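Local coordinates for protein taurocyamine kinase (Schistosoma mansoni, PDB 4WOD) that catalyses the reversible, magnesium-dependent transfer of phosphate between ATP and the guanidino compound taurocyamine, giving N-phosphotaurocyamine and ADP, at residues L276-H281 with T336-G341; S229-K232 with A238-K241; G114-S119 with A344-E349; R305-E310 with G316-L321; R121-R126 with P269-T274. The protein carries 4 engineered substitutions. One frame throughout, in Å; residues are numbered along the deposited sequence.

Contact 1: residues L276-H281 with T336-G341; sequences LRASVH and TEMHSG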
# COMPACT_ATOMS: atom_id res chain seq x y z
N LEU A 276 1.65 -16.31 -18.61
CA LEU A 276 2.59 -15.36 -19.20
C LEU A 276 3.02 -14.26 -18.23
O LEU A 276 2.19 -13.60 -17.62
CB LEU A 276 1.97 -14.74 -20.45
CG LEU A 276 2.92 -13.94 -21.36
CD1 LEU A 276 3.30 -14.77 -22.57
CD2 LEU A 276 2.26 -12.63 -21.80
N ARG A 277 4.33 -14.09 -18.09
CA ARG A 277 4.88 -12.94 -17.36
C ARG A 277 5.81 -12.18 -18.28
O ARG A 277 6.92 -12.64 -18.58
CB ARG A 277 5.64 -13.37 -16.10
CG ARG A 277 6.03 -12.17 -15.23
CD ARG A 277 6.88 -12.57 -14.01
NE ARG A 277 8.30 -12.36 -14.27
CZ ARG A 277 9.01 -11.33 -13.82
NH1 ARG A 277 10.30 -11.22 -14.12
NH2 ARG A 277 8.44 -10.41 -13.05
N ALA A 278 5.31 -11.04 -18.77
CA ALA A 278 6.09 -10.13 -19.58
C ALA A 278 6.64 -9.09 -18.64
O ALA A 278 5.89 -8.54 -17.85
CB ALA A 278 5.24 -9.49 -20.64
N SER A 279 7.91 -8.76 -18.76
CA SER A 279 8.47 -7.79 -17.83
C SER A 279 9.67 -7.02 -18.38
O SER A 279 10.30 -7.44 -19.35
CB SER A 279 8.87 -8.51 -16.55
OG SER A 279 10.06 -9.22 -16.78
N VAL A 280 9.98 -5.90 -17.73
CA VAL A 280 11.24 -5.19 -17.93
C VAL A 280 11.95 -4.99 -16.60
O VAL A 280 11.30 -4.92 -15.55
CB VAL A 280 11.05 -3.80 -18.58
CG1 VAL A 280 10.55 -3.95 -19.98
CG2 VAL A 280 10.08 -2.90 -17.72
N HIS A 281 13.28 -4.92 -16.65
CA HIS A 281 14.07 -4.35 -15.56
C HIS A 281 14.26 -2.87 -15.87
O HIS A 281 14.90 -2.52 -16.86
CB HIS A 281 15.42 -5.03 -15.41
CG HIS A 281 15.38 -6.27 -14.57
ND1 HIS A 281 14.44 -7.26 -14.75
CD2 HIS A 281 16.16 -6.67 -13.54
CE1 HIS A 281 14.65 -8.22 -13.87
NE2 HIS A 281 15.69 -7.89 -13.13
N THR A 336 -0.18 -6.78 -23.84
CA THR A 336 -0.68 -5.42 -24.05
C THR A 336 -0.83 -4.70 -22.69
O THR A 336 -0.38 -3.56 -22.52
CB THR A 336 -2.01 -5.41 -24.80
OG1 THR A 336 -1.84 -6.00 -26.09
CG2 THR A 336 -2.53 -3.99 -24.94
N GLU A 337 -1.44 -5.37 -21.73
CA GLU A 337 -1.50 -4.81 -20.37
C GLU A 337 -0.11 -4.41 -19.87
O GLU A 337 0.09 -3.29 -19.36
CB GLU A 337 -2.12 -5.82 -19.40
CG GLU A 337 -2.20 -5.31 -17.97
CD GLU A 337 -2.62 -6.38 -16.97
OE1 GLU A 337 -1.84 -7.33 -16.74
OE2 GLU A 337 -3.74 -6.28 -16.42
N MET A 338 0.87 -5.30 -20.04
CA MET A 338 2.24 -5.01 -19.66
C MET A 338 2.75 -3.77 -20.38
O MET A 338 3.28 -2.84 -19.75
CB MET A 338 3.15 -6.20 -19.99
CG MET A 338 4.61 -5.98 -19.62
SD MET A 338 5.60 -5.35 -21.01
CE MET A 338 7.25 -5.43 -20.35
N HIS A 339 2.62 -3.75 -21.69
CA HIS A 339 3.25 -2.69 -22.46
C HIS A 339 2.64 -1.34 -22.15
O HIS A 339 3.36 -0.35 -21.98
CB HIS A 339 3.15 -2.96 -23.96
CG HIS A 339 3.89 -1.94 -24.77
ND1 HIS A 339 3.28 -0.82 -25.28
CD2 HIS A 339 5.19 -1.87 -25.13
CE1 HIS A 339 4.17 -0.10 -25.94
NE2 HIS A 339 5.34 -0.72 -25.87
N SER A 340 1.31 -1.30 -22.08
CA SER A 340 0.56 -0.09 -21.80
C SER A 340 0.90 0.45 -20.43
O SER A 340 1.21 1.63 -20.27
CB SER A 340 -0.94 -0.33 -21.89
OG SER A 340 -1.32 -0.53 -23.23
N GLY A 341 0.82 -0.42 -19.42
CA GLY A 341 1.12 -0.02 -18.06
C GLY A 341 2.56 0.41 -17.86
O GLY A 341 2.82 1.44 -17.23
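Strand 277-281 and helix 336-341 run in roughly the same direction, their axes 25° apart and 8.3 Å at closest approach, with Ala-278 and Met-338 forming the nearest CA pair at 6.4 Å. One side chain spans that gap. Met-338 has its CG anti to the backbone N (chi1 180°), which carries the chain out from the helix, and a bend at chi2 (-94°) then turns the thioether along the strand. Its atoms therefore meet successive residues. CG sits 3.4 Å from the carbonyl O of Ala-278 and 3.7 Å from CB of the same residue. Farther out, CE lies 3.5 Å from the carbonyl carbon of Ser-279, and it also touches Val-280 CG1 at 3.6 Å. The interaction is apolar and buried, made by van der Waals contact with both methyl groups and backbone. Met-338 also touches Leu-236 of helix 236-251, while Val-280 reaches Val-117 and Thr-120 of the neighbouring strand. This is helix-on-sheet packing in the phosphagen kinase catalytic fold: helix 331-355 covers one face of the antiparallel sheet, on a strand whose residues 277-281 are predicted to bind ATP.

Contact 2: residues S229-K232 with A238-K241; sequences SMQK and AVYK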
# COMPACT_ATOMS: atom_id res chain seq x y z
N SER A 229 12.07 -15.87 -23.25
CA SER A 229 12.73 -15.03 -24.26
C SER A 229 13.25 -13.76 -23.58
O SER A 229 12.56 -13.19 -22.74
CB SER A 229 11.75 -14.71 -25.39
OG SER A 229 12.35 -13.90 -26.39
N MET A 230 14.43 -13.29 -23.93
CA MET A 230 15.01 -12.16 -23.27
C MET A 230 16.10 -11.46 -24.08
O MET A 230 16.69 -12.05 -24.89
CB MET A 230 15.58 -12.58 -21.95
CG MET A 230 16.80 -13.44 -22.04
SD MET A 230 16.49 -15.12 -22.48
CE MET A 230 17.94 -15.97 -21.89
N GLN A 231 16.29 -10.20 -23.82
CA GLN A 231 17.39 -9.44 -24.43
C GLN A 231 17.58 -8.11 -23.72
O GLN A 231 16.69 -7.60 -23.04
CB GLN A 231 17.13 -9.20 -25.93
CG GLN A 231 15.92 -8.33 -26.20
CD GLN A 231 15.45 -8.42 -27.64
OE1 GLN A 231 15.42 -9.51 -28.24
NE2 GLN A 231 15.07 -7.28 -28.22
N LYS A 232 18.77 -7.54 -23.90
CA LYS A 232 19.04 -6.21 -23.38
C LYS A 232 18.15 -5.22 -24.13
O LYS A 232 17.78 -5.47 -25.28
CB LYS A 232 20.52 -5.87 -23.53
CG LYS A 232 21.37 -6.38 -22.37
CD LYS A 232 22.86 -6.33 -22.72
CE LYS A 232 23.68 -7.25 -21.81
NZ LYS A 232 23.70 -6.77 -20.40
N ALA A 238 10.02 -7.99 -30.44
CA ALA A 238 10.88 -9.12 -30.84
C ALA A 238 10.89 -10.23 -29.78
O ALA A 238 10.75 -11.41 -30.09
CB ALA A 238 12.29 -8.63 -31.11
N VAL A 239 11.04 -9.84 -28.51
CA VAL A 239 11.07 -10.80 -27.41
C VAL A 239 9.80 -11.64 -27.40
O VAL A 239 9.84 -12.88 -27.29
CB VAL A 239 11.22 -10.10 -26.04
CG1 VAL A 239 11.13 -11.10 -24.88
CG2 VAL A 239 12.51 -9.33 -25.99
N TYR A 240 8.66 -10.96 -27.54
CA TYR A 240 7.35 -11.60 -27.47
C TYR A 240 7.09 -12.48 -28.68
O TYR A 240 6.60 -13.59 -28.54
CB TYR A 240 6.26 -10.55 -27.33
CG TYR A 240 4.83 -11.07 -27.36
CD1 TYR A 240 4.25 -11.64 -26.24
CD2 TYR A 240 4.06 -10.94 -28.51
CE1 TYR A 240 2.93 -12.08 -26.26
CE2 TYR A 240 2.75 -11.39 -28.55
CZ TYR A 240 2.19 -11.96 -27.43
OH TYR A 240 0.89 -12.40 -27.47
N LYS A 241 7.40 -11.96 -29.87
CA LYS A 241 7.27 -12.75 -31.09
C LYS A 241 8.14 -13.99 -31.04
O LYS A 241 7.69 -15.07 -31.43
CB LYS A 241 7.65 -11.92 -32.32
CG LYS A 241 6.52 -11.06 -32.84
CD LYS A 241 6.93 -10.28 -34.10
CE LYS A 241 5.93 -9.16 -34.37
NZ LYS A 241 6.06 -8.53 -35.74
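Two rotations of the first torsion bring strand and helix together: Ser-229 holds OG anti to its own N (chi1 -180°), directed at the helix, and Val-239 places CG1 likewise (chi1 175°), leaving CG2 beside N and turned toward Gln-231. The serine hydroxyl donates to the carbonyl O of Val-239, with OG and O 2.9 Å apart. The bond uses a lone pair in the carbonyl plane, and its C=O...OG angle of 114° shows that the hydroxyl comes in from the flank of the carbonyl. Beside this bond, Val-239 CG1 packs 3.3 Å from Ser-229 O, so one branch of the valine fills the angle between hydroxyl and strand backbone. The other branch faces glutamine: CG2 is 3.5 Å from Gln-231 CD. Because CG, OE1 and NE2 of Gln-231 all lie within 4.0 Å of the same methyl, CG2 rests against the broad side of the amide and not on its rim. The glutamine and valine side chains lie alongside each other, pointing opposite ways. At the polar end, Gln-231 OE1 accepts a hydrogen bond from Arg-242 NH2, one turn farther along the helix, which helps fix the rotation of the amide. Val-239 also packs on Val-122 of the adjacent strand. Strand 225-232 and helix 236-251 thus form a strand-turn-helix unit, the helix folding back after a short connection to cover the antiparallel sheet of the catalytic domain.

Contact 3: residues G114-S119 with A344-E349; sequences GNLVVS and ALLELE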
# COMPACT_ATOMS: atom_id res chain seq x y z
N GLY A 114 12.27 7.54 -21.91
CA GLY A 114 13.32 7.95 -21.01
C GLY A 114 14.58 7.11 -21.02
O GLY A 114 15.50 7.40 -20.27
N ASN A 115 14.64 6.10 -21.88
CA ASN A 115 15.77 5.18 -21.95
C ASN A 115 16.14 4.59 -20.58
O ASN A 115 17.29 4.66 -20.15
CB ASN A 115 16.99 5.87 -22.56
CG ASN A 115 18.07 4.88 -22.97
OD1 ASN A 115 17.76 3.75 -23.36
ND2 ASN A 115 19.33 5.28 -22.86
N LEU A 116 15.14 4.02 -19.92
CA LEU A 116 15.28 3.51 -18.55
C LEU A 116 15.34 1.99 -18.49
O LEU A 116 15.57 1.41 -17.42
CB LEU A 116 14.10 3.99 -17.69
CG LEU A 116 13.72 5.47 -17.68
CD1 LEU A 116 12.37 5.71 -16.96
CD2 LEU A 116 14.83 6.32 -17.06
N VAL A 117 15.10 1.33 -19.61
CA VAL A 117 14.94 -0.12 -19.56
C VAL A 117 16.25 -0.87 -19.83
O VAL A 117 16.81 -0.77 -20.92
CB VAL A 117 13.86 -0.59 -20.55
CG1 VAL A 117 13.75 -2.10 -20.53
CG2 VAL A 117 12.52 0.03 -20.21
N VAL A 118 16.72 -1.63 -18.85
CA VAL A 118 17.93 -2.44 -18.99
C VAL A 118 17.71 -3.65 -19.89
O VAL A 118 18.51 -3.97 -20.78
CB VAL A 118 18.42 -2.95 -17.62
CG1 VAL A 118 19.68 -3.80 -17.77
CG2 VAL A 118 18.63 -1.81 -16.66
N SER A 119 16.62 -4.35 -19.63
CA SER A 119 16.30 -5.57 -20.36
C SER A 119 14.81 -5.85 -20.32
O SER A 119 14.07 -5.30 -19.50
CB SER A 119 17.08 -6.76 -19.79
OG SER A 119 16.72 -6.96 -18.44
N ALA A 344 3.16 3.81 -19.39
CA ALA A 344 2.65 4.86 -18.51
C ALA A 344 3.58 5.12 -17.31
O ALA A 344 3.80 6.27 -16.92
CB ALA A 344 1.22 4.50 -18.01
N LEU A 345 4.10 4.05 -16.72
CA LEU A 345 4.94 4.20 -15.53
C LEU A 345 6.29 4.84 -15.87
O LEU A 345 6.79 5.68 -15.11
CB LEU A 345 5.16 2.85 -14.87
CG LEU A 345 3.94 2.12 -14.31
CD1 LEU A 345 4.38 0.78 -13.72
CD2 LEU A 345 3.24 2.99 -13.25
N LEU A 346 6.87 4.45 -16.99
CA LEU A 346 8.14 5.03 -17.40
C LEU A 346 7.94 6.49 -17.81
O LEU A 346 8.79 7.35 -17.52
CB LEU A 346 8.78 4.20 -18.53
CG LEU A 346 9.19 2.76 -18.22
CD1 LEU A 346 9.59 2.04 -19.49
CD2 LEU A 346 10.31 2.65 -17.17
N GLU A 347 6.82 6.79 -18.46
CA GLU A 347 6.49 8.19 -18.79
C GLU A 347 6.35 9.01 -17.50
O GLU A 347 6.77 10.17 -17.43
CB GLU A 347 5.21 8.28 -19.63
CG GLU A 347 5.40 7.89 -21.09
CD GLU A 347 4.09 7.84 -21.87
OE1 GLU A 347 3.02 7.72 -21.25
OE2 GLU A 347 4.12 7.90 -23.11
N LEU A 348 5.77 8.39 -16.47
CA LEU A 348 5.62 9.07 -15.19
C LEU A 348 6.98 9.28 -14.50
O LEU A 348 7.19 10.31 -13.86
CB LEU A 348 4.66 8.29 -14.29
CG LEU A 348 4.20 9.00 -13.02
CD1 LEU A 348 3.67 10.39 -13.35
CD2 LEU A 348 3.12 8.18 -12.33
N GLU A 349 7.90 8.32 -14.62
CA GLU A 349 9.23 8.52 -14.05
C GLU A 349 9.90 9.72 -14.72
O GLU A 349 10.53 10.56 -14.07
CB GLU A 349 10.10 7.27 -14.22
CG GLU A 349 11.56 7.49 -13.86
CD GLU A 349 11.81 7.57 -12.36
OE1 GLU A 349 10.91 7.21 -11.57
OE2 GLU A 349 12.93 7.98 -11.96
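Glu-349, whose aliphatic part touches Leu-116, has OE2 gripped by two donors, Met-286 N and Gln-353 NE2, while OE1 accepts from Leu-287 N. The carboxylate is thus tied to backbone at helix 285-288. Its CG, anti to the backbone N (chi1 170°), meets Leu-116 CD1 at 3.7 Å, and a bend at chi2 (75°) then turns the carboxylate toward its donors; the glutamate and leucine side chains cross at a slant. That same leucine methyl is 3.7 Å from CD2 of Leu-346, so CD1 is seated between two residues spaced three apart on the helix. The two leucines lie side by side and antiparallel. The second branch of Leu-346 meets the next residue of the other segment, CD1 lying 3.6 Å from Val-117 CG2, with the side chains at about a right angle. Each methyl of Leu-346 therefore has its own partner. Leu-346 continues the packing onto Ala-282 of strand 277-283. Between the segments the contact is purely apolar, made of branched methyls and the glutamate's methylenes. This implies cohesion by close packing and burial, while the polar end of Glu-349 is bonded outside the contact and probably fixes the glutamate against helix 285-288.

Contact 4: residues R305-E310 with G316-L321; sequences RGTHGE and GGIYDL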
# COMPACT_ATOMS: atom_id res chain seq x y z
N ARG A 305 8.50 -5.82 -8.70
CA ARG A 305 9.31 -6.62 -7.81
C ARG A 305 10.69 -6.00 -7.70
O ARG A 305 11.30 -5.61 -8.70
CB ARG A 305 9.40 -8.08 -8.28
CG ARG A 305 8.08 -8.85 -8.24
CD ARG A 305 8.04 -9.96 -9.29
NE ARG A 305 6.86 -10.83 -9.17
CZ ARG A 305 5.99 -11.04 -10.17
NH1 ARG A 305 6.16 -10.41 -11.33
NH2 ARG A 305 4.95 -11.84 -10.01
N GLY A 306 11.17 -5.91 -6.46
CA GLY A 306 12.48 -5.35 -6.19
C GLY A 306 13.57 -6.20 -6.80
O GLY A 306 13.35 -7.37 -7.13
N THR A 307 14.74 -5.60 -6.99
CA THR A 307 15.88 -6.33 -7.53
C THR A 307 17.08 -6.11 -6.62
O THR A 307 18.21 -5.98 -7.10
CB THR A 307 16.25 -5.89 -8.98
OG1 THR A 307 16.48 -4.48 -9.03
CG2 THR A 307 15.14 -6.26 -9.96
N HIS A 308 16.85 -6.06 -5.31
CA HIS A 308 17.96 -5.88 -4.39
C HIS A 308 18.77 -7.17 -4.33
O HIS A 308 18.22 -8.28 -4.33
CB HIS A 308 17.50 -5.48 -3.00
CG HIS A 308 18.63 -5.10 -2.08
ND1 HIS A 308 19.38 -6.04 -1.41
CD2 HIS A 308 19.16 -3.90 -1.76
CE1 HIS A 308 20.31 -5.43 -0.69
NE2 HIS A 308 20.20 -4.13 -0.89
N GLY A 309 20.09 -7.01 -4.29
CA GLY A 309 21.01 -8.12 -4.42
C GLY A 309 21.53 -8.23 -5.84
O GLY A 309 22.57 -8.83 -6.09
N GLU A 310 20.80 -7.64 -6.78
CA GLU A 310 21.14 -7.75 -8.20
C GLU A 310 21.97 -6.57 -8.69
O GLU A 310 22.45 -6.58 -9.82
CB GLU A 310 19.89 -7.86 -9.07
CG GLU A 310 18.82 -8.82 -8.57
CD GLU A 310 17.72 -9.03 -9.60
OE1 GLU A 310 17.75 -8.35 -10.65
OE2 GLU A 310 16.81 -9.86 -9.34
N GLY A 316 20.11 1.52 -6.64
CA GLY A 316 18.83 0.86 -6.49
C GLY A 316 17.91 1.53 -7.50
O GLY A 316 18.37 2.02 -8.53
N GLY A 317 16.62 1.58 -7.20
CA GLY A 317 15.70 2.21 -8.12
C GLY A 317 15.50 1.39 -9.38
O GLY A 317 14.81 1.82 -10.30
N ILE A 318 16.12 0.21 -9.44
CA ILE A 318 15.88 -0.71 -10.54
C ILE A 318 14.84 -1.76 -10.15
O ILE A 318 15.05 -2.51 -9.19
CB ILE A 318 17.16 -1.41 -11.00
CG1 ILE A 318 18.16 -0.39 -11.53
CG2 ILE A 318 16.83 -2.42 -12.09
CD1 ILE A 318 19.35 -1.00 -12.20
N TYR A 319 13.74 -1.82 -10.89
CA TYR A 319 12.65 -2.73 -10.56
C TYR A 319 12.26 -3.60 -11.73
O TYR A 319 12.41 -3.21 -12.88
CB TYR A 319 11.42 -1.97 -10.09
CG TYR A 319 11.59 -1.41 -8.71
CD1 TYR A 319 11.02 -2.05 -7.60
CD2 TYR A 319 12.37 -0.28 -8.49
CE1 TYR A 319 11.19 -1.55 -6.33
CE2 TYR A 319 12.55 0.22 -7.23
CZ TYR A 319 11.95 -0.41 -6.15
OH TYR A 319 12.14 0.11 -4.88
N ASP A 320 11.75 -4.78 -11.40
CA ASP A 320 11.08 -5.64 -12.36
C ASP A 320 9.60 -5.23 -12.39
O ASP A 320 8.93 -5.22 -11.36
CB ASP A 320 11.25 -7.11 -11.99
CG ASP A 320 10.67 -8.06 -13.04
OD1 ASP A 320 9.44 -8.26 -13.05
OD2 ASP A 320 11.46 -8.62 -13.84
N LEU A 321 9.12 -4.87 -13.58
CA LEU A 321 7.74 -4.47 -13.79
C LEU A 321 7.10 -5.44 -14.76
O LEU A 321 7.59 -5.56 -15.87
CB LEU A 321 7.65 -3.05 -14.36
CG LEU A 321 8.36 -1.95 -13.56
CD1 LEU A 321 8.29 -0.65 -14.33
CD2 LEU A 321 7.69 -1.81 -12.20
O HOH W 1 7.49 -7.91 -11.63
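Asp-320, paired with Arg-305 across the hairpin, can be followed outward from its CB, which lies 3.6 Å from Arg-305 O. Its side chain lies on the same face of the sheet as that of Arg-305. OD1 forms a salt bridge with Arg-277 NH2 of the neighbouring strand, modelled at a doubtfully short length, and a water lies between it and Arg-305. That water accepts from Arg-305 NH1 at 2.8 Å, although its link to the carboxylate is modelled too short to be trusted. Direct contact is lacking, since Asp-320 OD1, which lies at the guanidinium edge near its plane, is 4.3 Å from Arg-305 NH1, beyond a salt bridge. OD2 receives a weak hydrogen bond from Ser-279 OG. Beneath them the backbones of Arg-305 and Asp-320 are paired: Arg-305 N donates to Asp-320 O at 2.8 Å, and Asp-320 N returns a bond to Arg-305 O at 2.9 Å, the mark of a hydrogen-bonded antiparallel pair. On the other face Tyr-319 CD1 rests 3.9 Å from Gly-306 CA, and the ring also meets Phe-293 edge-to-face. Farther along, the Thr-307 hydroxyl points at Ile-318 O, though their modelled separation is doubtfully short. Residues 305-310 are predicted to bind ATP. The chemistry implies that Asp-320 pairs with Arg-277 and may reach Arg-305 through the water, its negative charge probably easing the closeness of two arginines whose cationic groups would suit a phosphate-binding site.

Contact 5: residues R121-R126 with P269-T274; sequences RVRLGR and PSNLGT. With ARG (arginine), chain B.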
# COMPACT_ATOMS: atom_id res chain seq x y z
N ARG A 121 11.95 -9.18 -20.94
CA ARG A 121 11.88 -10.63 -20.85
C ARG A 121 10.41 -11.05 -20.88
O ARG A 121 9.57 -10.38 -20.30
CB ARG A 121 12.60 -11.08 -19.56
CG ARG A 121 12.21 -12.42 -18.99
CD ARG A 121 13.06 -12.74 -17.74
NE ARG A 121 12.69 -14.00 -17.08
CZ ARG A 121 11.54 -14.23 -16.43
NH1 ARG A 121 10.63 -13.27 -16.33
NH2 ARG A 121 11.32 -15.41 -15.87
N VAL A 122 10.09 -12.13 -21.60
CA VAL A 122 8.75 -12.72 -21.51
C VAL A 122 8.87 -14.23 -21.22
O VAL A 122 9.66 -14.96 -21.85
CB VAL A 122 7.90 -12.48 -22.78
CG1 VAL A 122 6.46 -12.93 -22.55
CG2 VAL A 122 7.90 -11.01 -23.16
N ARG A 123 8.09 -14.68 -20.25
CA ARG A 123 8.15 -16.05 -19.76
C ARG A 123 6.78 -16.71 -19.85
O ARG A 123 5.76 -16.07 -19.59
CB ARG A 123 8.65 -16.06 -18.31
CG ARG A 123 8.61 -17.43 -17.63
CD ARG A 123 8.15 -17.31 -16.17
NE ARG A 123 6.69 -17.37 -16.07
CZ ARG A 123 6.00 -16.90 -15.03
NH1 ARG A 123 6.62 -16.33 -14.01
NH2 ARG A 123 4.67 -17.00 -15.03
N LEU A 124 6.77 -17.99 -20.22
CA LEU A 124 5.59 -18.84 -20.06
C LEU A 124 6.00 -20.24 -19.59
O LEU A 124 7.18 -20.59 -19.58
CB LEU A 124 4.78 -18.93 -21.35
CG LEU A 124 5.42 -19.35 -22.67
CD1 LEU A 124 5.73 -20.85 -22.76
CD2 LEU A 124 4.52 -18.91 -23.83
N GLY A 125 4.99 -21.02 -19.24
CA GLY A 125 5.19 -22.38 -18.75
C GLY A 125 4.15 -23.30 -19.37
O GLY A 125 3.10 -22.84 -19.84
N ARG A 126 4.44 -24.61 -19.40
CA ARG A 126 3.48 -25.60 -19.85
C ARG A 126 3.61 -26.89 -19.07
O ARG A 126 4.70 -27.27 -18.63
CB ARG A 126 3.66 -25.92 -21.34
CG ARG A 126 3.39 -24.76 -22.30
CD ARG A 126 1.91 -24.40 -22.33
NE ARG A 126 1.56 -23.50 -23.44
CZ ARG A 126 1.43 -22.19 -23.31
NH1 ARG A 126 1.63 -21.61 -22.12
NH2 ARG A 126 1.10 -21.45 -24.37
N PRO A 269 -0.56 -22.33 -8.58
CA PRO A 269 -1.79 -21.67 -9.03
C PRO A 269 -1.61 -20.23 -9.49
O PRO A 269 -2.48 -19.75 -10.22
CB PRO A 269 -2.69 -21.71 -7.79
CG PRO A 269 -2.22 -22.93 -7.03
CD PRO A 269 -0.71 -22.94 -7.25
N SER A 270 -0.54 -19.55 -9.08
CA SER A 270 -0.36 -18.15 -9.45
C SER A 270 -0.12 -17.95 -10.95
O SER A 270 -0.39 -16.88 -11.50
CB SER A 270 0.80 -17.52 -8.66
OG SER A 270 2.03 -18.13 -8.99
N ASN A 271 0.39 -18.99 -11.61
CA ASN A 271 0.75 -18.94 -13.03
C ASN A 271 -0.21 -19.65 -13.98
O ASN A 271 0.20 -20.05 -15.07
CB ASN A 271 2.14 -19.52 -13.24
CG ASN A 271 3.23 -18.59 -12.75
OD1 ASN A 271 3.22 -17.39 -13.05
ND2 ASN A 271 4.17 -19.12 -11.99
N LEU A 272 -1.46 -19.83 -13.56
CA LEU A 272 -2.49 -20.44 -14.42
C LEU A 272 -2.95 -19.47 -15.51
O LEU A 272 -2.61 -18.27 -15.48
CB LEU A 272 -3.69 -20.87 -13.58
CG LEU A 272 -3.42 -21.99 -12.58
CD1 LEU A 272 -4.61 -22.11 -11.59
CD2 LEU A 272 -3.14 -23.35 -13.28
N GLY A 273 -3.73 -19.99 -16.45
CA GLY A 273 -4.32 -19.15 -17.49
C GLY A 273 -3.40 -19.00 -18.68
O GLY A 273 -3.21 -19.96 -19.44
N THR A 274 -2.82 -17.80 -18.84
CA THR A 274 -1.82 -17.58 -19.88
C THR A 274 -0.46 -18.11 -19.50
O THR A 274 0.34 -18.40 -20.38
CB THR A 274 -1.63 -16.08 -20.22
OG1 THR A 274 -1.14 -15.36 -19.07
CG2 THR A 274 -2.95 -15.47 -20.70
N ARG B . 2.26 -16.65 -4.63
CA ARG B . 3.02 -17.85 -4.42
C ARG B . 3.22 -18.30 -2.98
O ARG B . 3.62 -17.49 -2.11
CB ARG B . 4.32 -17.79 -5.14
CG ARG B . 4.18 -18.16 -6.58
CD ARG B . 4.89 -19.45 -6.75
NE ARG B . 4.82 -19.88 -8.11
CZ ARG B . 5.86 -20.28 -8.79
NH1 ARG B . 5.73 -20.66 -10.02
NH2 ARG B . 7.04 -20.26 -8.23
OXT ARG B . 2.92 -19.50 -2.87
O HOH W 2 0.45 -18.89 -23.00
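Arg-123 and Asn-271 meet end to side: NH2 of the arginine donates to OD1 of the asparagine, with guanidinium and amide planes 81° apart. The modelled separation of 2.5 Å is very short, so its exact length is doubtful, and the N-H...O angle of 133° is well bent. OD1 lies at the guanidinium edge, near its plane. Bends at chi2 and chi3 curl the arginine toward the loop, where NH2 also bonds Thr-275 O. The amide's other atom faces the ligand, Asn-271 ND2 lying 2.9 Å from NH1 of the bound arginine. Beside it, Ser-270 OG takes a weak hydrogen bond of 3.4 Å from NE of that ligand, which Glu-222, Arg-63 and the backbone of Leu-60 and Leu-61 grip as well. Farther out, water joins the segments: it accepts from Arg-126 NH2 at 3.0 Å, in the guanidinium plane, and donates to Thr-274 O at 2.7 Å. Arg-126 is held in place by its own strand, NH1 donating to Gly-125 O at 3.0 Å, and by a cation-pi contact with Phe-264. Thr-274 OG1 is in turn bonded to Arg-326 O and Leu-276 N. The result is an active-site loop fastened to a central strand: the segment after Cys-268, the predicted active-site residue, lines the guanidino-substrate pocket and also meets Arg-123, predicted to bind ATP, as expected of a phosphagen kinase.

Overall arrangement
All five contacts belong to the first of the two repeats and reach one antiparallel eight-stranded sheet, in which 225-232, 117-126, 277-283, 318-323 and 302-306 are successive strands. Contacts 3 and 5 use the two ends of strand 117-126, their centres about 24 Å apart; contacts 1 and 3 share helix 331-355 and are centred about 12 Å apart. Along the chain, contact 3 encloses the other four: contact 2 lies within the span of contact 5, which closes before contact 1 opens, and contact 1 encloses contact 4. Helix packing on the sheet in contacts 1 and 2, and on the start of strand 117-126 in contact 3, thus backs a surface where contacts 4 and 5 bring predicted ATP-binding residues near the bound arginine.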